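Local atomic coordinates of amidohydrolase 3 domain-containing protein (Pyrococcus furiosus, PDB entry 3ICJ), a protein that is of unknown function but, as an amidohydrolase-family enzyme with two bound zinc ions, probably hydrolyses carbon-nitrogen bonds other than peptide bonds. Residues A[105-110]-A[433-438]; A[99-104]-A[370-375]. One frame throughout, in Å; residues are numbered along the deposited sequence.

Interaction 1 of 2, residues A[105-110]-A[433-438]. With ZN (zinc ion), chain B.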
# COMPACT_ATOMS: atom_id res chain seq x y z
N ASP A 105 -7.65 3.81 -3.10
CA ASP A 105 -8.21 4.85 -3.98
C ASP A 105 -7.27 5.18 -5.16
O ASP A 105 -7.68 5.19 -6.33
CB ASP A 105 -8.62 6.13 -3.20
CG ASP A 105 -7.55 6.63 -2.20
OD1 ASP A 105 -6.44 6.03 -2.05
OD2 ASP A 105 -7.83 7.64 -1.53
N GLU A 106 -6.00 5.42 -4.84
CA GLU A 106 -4.98 5.70 -5.84
C GLU A 106 -4.72 4.52 -6.77
O GLU A 106 -4.52 4.71 -7.97
CB GLU A 106 -3.67 6.13 -5.18
CG GLU A 106 -3.69 7.53 -4.57
CD GLU A 106 -2.33 7.95 -4.03
OE1 GLU A 106 -2.21 8.14 -2.80
OE2 GLU A 106 -1.38 8.07 -4.83
N LEU A 107 -4.73 3.29 -6.23
CA LEU A 107 -4.62 2.10 -7.08
C LEU A 107 -5.78 2.05 -8.08
O LEU A 107 -5.57 1.82 -9.26
CB LEU A 107 -4.55 0.79 -6.28
CG LEU A 107 -4.63 -0.54 -7.07
CD1 LEU A 107 -3.55 -0.68 -8.18
CD2 LEU A 107 -4.59 -1.76 -6.12
N GLY A 108 -7.00 2.30 -7.60
CA GLY A 108 -8.17 2.38 -8.49
C GLY A 108 -8.10 3.44 -9.58
O GLY A 108 -8.48 3.16 -10.74
N MET A 109 -7.64 4.64 -9.22
CA MET A 109 -7.42 5.75 -10.17
C MET A 109 -6.44 5.28 -11.25
O MET A 109 -6.67 5.51 -12.45
CB MET A 109 -6.86 7.01 -9.46
CG MET A 109 -7.73 7.65 -8.34
SD MET A 109 -7.00 9.00 -7.35
CE MET A 109 -8.03 9.07 -5.90
N SER A 110 -5.37 4.60 -10.82
CA SER A 110 -4.30 4.14 -11.71
C SER A 110 -4.75 3.09 -12.73
O SER A 110 -4.32 3.12 -13.89
CB SER A 110 -3.11 3.63 -10.90
OG SER A 110 -2.42 4.73 -10.34
N THR A 433 3.32 -3.47 -0.94
CA THR A 433 3.74 -2.98 -2.23
C THR A 433 3.75 -1.46 -2.32
O THR A 433 4.44 -0.90 -3.19
CB THR A 433 2.82 -3.53 -3.35
OG1 THR A 433 1.46 -3.14 -3.10
CG2 THR A 433 2.91 -5.04 -3.37
N ASP A 434 2.98 -0.78 -1.45
CA ASP A 434 2.74 0.67 -1.53
C ASP A 434 2.06 0.97 -2.86
O ASP A 434 2.27 2.03 -3.44
CB ASP A 434 4.04 1.49 -1.32
CG ASP A 434 3.77 2.97 -0.98
OD1 ASP A 434 2.59 3.37 -0.84
OD2 ASP A 434 4.75 3.73 -0.86
N SER A 435 1.26 0.01 -3.33
CA SER A 435 0.53 0.10 -4.60
C SER A 435 -0.31 1.39 -4.57
O SER A 435 -0.95 1.69 -3.52
CB SER A 435 -0.31 -1.17 -4.81
OG SER A 435 -1.04 -1.14 -6.02
N PRO A 436 -0.31 2.16 -5.69
CA PRO A 436 0.23 1.80 -7.03
C PRO A 436 1.69 2.18 -7.33
O PRO A 436 2.07 2.18 -8.50
CB PRO A 436 -0.71 2.54 -7.99
CG PRO A 436 -1.14 3.76 -7.21
CD PRO A 436 -0.91 3.50 -5.72
N ILE A 437 2.48 2.52 -6.31
CA ILE A 437 3.91 2.83 -6.53
C ILE A 437 4.63 1.62 -7.14
O ILE A 437 5.30 1.74 -8.18
CB ILE A 437 4.65 3.37 -5.25
CG1 ILE A 437 4.00 4.67 -4.73
CG2 ILE A 437 6.14 3.59 -5.51
CD1 ILE A 437 3.98 5.84 -5.73
N GLU A 438 4.47 0.44 -6.52
CA GLU A 438 5.03 -0.81 -7.06
C GLU A 438 3.90 -1.68 -7.61
O GLU A 438 2.73 -1.37 -7.34
CB GLU A 438 5.82 -1.57 -5.98
CG GLU A 438 6.92 -0.77 -5.32
CD GLU A 438 8.06 -0.39 -6.26
OE1 GLU A 438 8.29 -1.14 -7.24
OE2 GLU A 438 8.72 0.65 -6.02
ZN ZN B . 2.26 4.90 1.00
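Pro-436 packs its ring against Glu-106, Leu-107 and Ser-110 on helix 104-112. In the (beta/alpha)8 barrel of an amidohydrolase, this joins the loop after strand 429-431, which carries the metal ligand Asp-434, to the helix that follows strand 92-102 and the His-X-His metal ligands. Going round the proline from CB, that atom faces CB of Ser-110 at 3.9 Å. CG, the foremost ring atom, comes up to the carbonyl O of Glu-106 at 3.6 Å. It also nears the Ser-110 hydroxyl, though that serine was modelled in two conformers, so the detail is doubtful. CD closes the circuit, 3.9 Å from CB of Glu-106. The peptide bond before the ring is cis. With an alanine here CG and CD are gone, which is likely to open a gap against Glu-106 and to lose the preference for the cis peptide. Beside the ring, Leu-107 extends CG anti to its backbone N (chi1 172°), which brings both methyls alongside Ser-435, CD1 standing 3.3 Å from OG. An ST turn, Ser-435 N to Thr-433 OG1, shapes the loop just before the proline. Between those two residues, Asp-434 binds one zinc ion through OD1 at 2.4 Å.

Interaction 2 of 2, residues A[99-104]-A[370-375]. With ZN (zinc ion), chain B; ZN (zinc ion), chain C.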
# COMPACT_ATOMS: atom_id res chain seq x y z
N ASP A 99 -1.57 -7.46 2.24
CA ASP A 99 -0.72 -6.32 1.90
C ASP A 99 -0.86 -5.25 2.99
O ASP A 99 -1.89 -4.59 3.11
CB ASP A 99 -1.12 -5.77 0.51
CG ASP A 99 -0.10 -4.78 -0.06
OD1 ASP A 99 0.37 -3.90 0.66
OD2 ASP A 99 0.21 -4.84 -1.27
N SER A 100 0.18 -5.06 3.80
CA SER A 100 0.01 -4.24 4.99
C SER A 100 0.04 -2.71 4.74
O SER A 100 -0.19 -1.94 5.65
CB SER A 100 1.00 -4.64 6.08
OG SER A 100 2.30 -4.80 5.56
N HIS A 101 0.32 -2.29 3.50
CA HIS A 101 0.40 -0.86 3.15
C HIS A 101 0.11 -0.62 1.67
O HIS A 101 0.98 -0.85 0.82
CB HIS A 101 1.81 -0.33 3.50
CG HIS A 101 2.00 1.14 3.29
ND1 HIS A 101 2.44 1.98 4.29
CD2 HIS A 101 1.86 1.92 2.18
CE1 HIS A 101 2.54 3.21 3.81
NE2 HIS A 101 2.20 3.20 2.54
N LEU A 102 -1.07 -0.09 1.37
CA LEU A 102 -1.33 0.40 0.04
C LEU A 102 -2.40 1.49 0.01
O LEU A 102 -3.04 1.78 1.03
CB LEU A 102 -1.64 -0.75 -0.95
CG LEU A 102 -2.66 -1.84 -0.60
CD1 LEU A 102 -4.05 -1.23 -0.48
CD2 LEU A 102 -2.65 -2.90 -1.69
N HIS A 103 -2.63 2.05 -1.17
CA HIS A 103 -3.60 3.12 -1.32
C HIS A 103 -4.65 2.68 -2.31
O HIS A 103 -4.45 2.78 -3.52
CB HIS A 103 -2.90 4.40 -1.77
CG HIS A 103 -1.79 4.81 -0.86
ND1 HIS A 103 -1.98 5.65 0.21
CD2 HIS A 103 -0.48 4.46 -0.85
CE1 HIS A 103 -0.83 5.82 0.84
NE2 HIS A 103 0.10 5.11 0.23
N LEU A 104 -5.76 2.15 -1.78
CA LEU A 104 -6.82 1.56 -2.61
C LEU A 104 -7.44 2.57 -3.56
O LEU A 104 -7.75 2.23 -4.70
CB LEU A 104 -7.96 0.97 -1.73
CG LEU A 104 -7.74 -0.33 -0.98
CD1 LEU A 104 -9.01 -0.73 -0.24
CD2 LEU A 104 -7.32 -1.41 -1.95
N ARG A 370 3.75 1.75 14.46
CA ARG A 370 4.37 1.12 13.34
C ARG A 370 5.08 2.14 12.46
O ARG A 370 4.68 3.32 12.41
CB ARG A 370 3.39 0.23 12.52
CG ARG A 370 2.10 0.88 12.13
CD ARG A 370 1.17 -0.08 11.38
NE ARG A 370 1.55 -0.20 9.96
CZ ARG A 370 0.87 -0.91 9.06
NH1 ARG A 370 -0.21 -1.60 9.42
NH2 ARG A 370 1.29 -0.94 7.80
N ILE A 371 6.11 1.67 11.77
CA ILE A 371 6.85 2.49 10.82
C ILE A 371 6.66 1.90 9.41
O ILE A 371 6.84 0.71 9.19
CB ILE A 371 8.38 2.62 11.20
CG1 ILE A 371 8.55 3.46 12.47
CG2 ILE A 371 9.21 3.22 10.05
CD1 ILE A 371 10.00 3.44 13.02
N GLU A 372 6.25 2.76 8.48
CA GLU A 372 6.13 2.40 7.09
C GLU A 372 7.46 2.70 6.41
O GLU A 372 8.04 3.79 6.60
CB GLU A 372 5.03 3.25 6.41
CG GLU A 372 3.76 3.36 7.24
CD GLU A 372 3.26 1.99 7.67
OE1 GLU A 372 2.91 1.19 6.78
OE2 GLU A 372 3.25 1.70 8.89
N HIS A 373 7.91 1.74 5.60
CA HIS A 373 9.17 1.75 4.81
C HIS A 373 10.41 1.36 5.60
O HIS A 373 11.04 0.34 5.28
CB HIS A 373 9.36 3.03 3.98
CG HIS A 373 8.12 3.46 3.25
ND1 HIS A 373 7.53 2.67 2.29
CD2 HIS A 373 7.33 4.55 3.39
CE1 HIS A 373 6.44 3.27 1.84
NE2 HIS A 373 6.30 4.41 2.49
N ALA A 374 10.77 2.18 6.59
CA ALA A 374 12.03 2.06 7.34
C ALA A 374 13.21 1.76 6.39
O ALA A 374 13.99 0.83 6.64
CB ALA A 374 11.91 0.98 8.44
N SER A 375 13.31 2.53 5.31
CA SER A 375 14.18 2.21 4.18
C SER A 375 15.65 2.19 4.55
O SER A 375 16.39 1.29 4.14
CB SER A 375 13.94 3.19 3.03
OG SER A 375 12.57 3.22 2.69
ZN ZN B . 2.26 4.90 1.00
ZN ZN C . 4.99 6.42 2.55
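His-101 gives its ND1 hydrogen to OE1 of Glu-372 in a short, almost straight bond (2.7 Å, 176° at the hydrogen). The carboxylate receives it on the anti lone pair of OE1, in the plane of the imidazole, and the two flat groups are nearly coplanar. Arg-370 holds the same carboxylate from the syn side, somewhat out of its plane: NE reaches OE2 at 2.8 Å and NH2 reaches OE1 at 2.9 Å, a side-on, two-nitrogen salt bridge. OE1 therefore accepts from both the histidine and the arginine. The bend at chi3 (-80°) turns the guanidinium back beside Glu-372, and there NH2 makes its other bond, across to the carbonyl O of Ser-100 at 2.8 Å, approaching from above the carbonyl plane.

With ND1 engaged, the rotation of the His-101 ring is fixed and NE2 points at a zinc ion 2.3 Å away. The negative charge of Glu-372, partly balanced by Arg-370, would probably make this imidazole a stronger ligand; the glutamate thus acts as a second-shell residue. His-103 binds the same metal through NE2, and the second zinc takes NE2 of His-373 at 2.4 Å; Asp-434 completes the protein ligands of the first, His-348 those of the second, and carboxylated Lys-296 bridges the pair.

The His-101 and His-373 rings meet obliquely, centroids 5.2 Å apart, and the ring of His-373 is also held at ND1 by Gln-395. CB of Glu-372 lies over one face of that ring. Ser-393, on strand 391-394, touches His-101, Arg-370 and Glu-372, while Leu-102 pairs by its backbone with Gly-240 and Met-242 of strand 236-244, and Leu-102 and Leu-104 turn their side chains to helix 217-233.

Overall arrangement
Both contacts reach the same zinc ion, and interaction 2 a second one as well. Interaction 2 is wholly buried at the ends of barrel strands and depends on charge, hydrogen bonds and metal ligation; interaction 1, partly buried, is mostly apolar packing between a helix and a loop, with an exposed residue at its margin. Strand 92-102 runs through His-103 directly into helix 104-112, so residues 99-104 and 105-110 are one continuous piece of chain. Their partners differ: 370-375 begins on one strand of a parallel sheet and 433-438 follows another, 429-431. Thr-433 OG1 probably hydrogen-bonds Asp-99 OD2, and Ser-435 O probably accepts from His-103 N, tying the two contacts together.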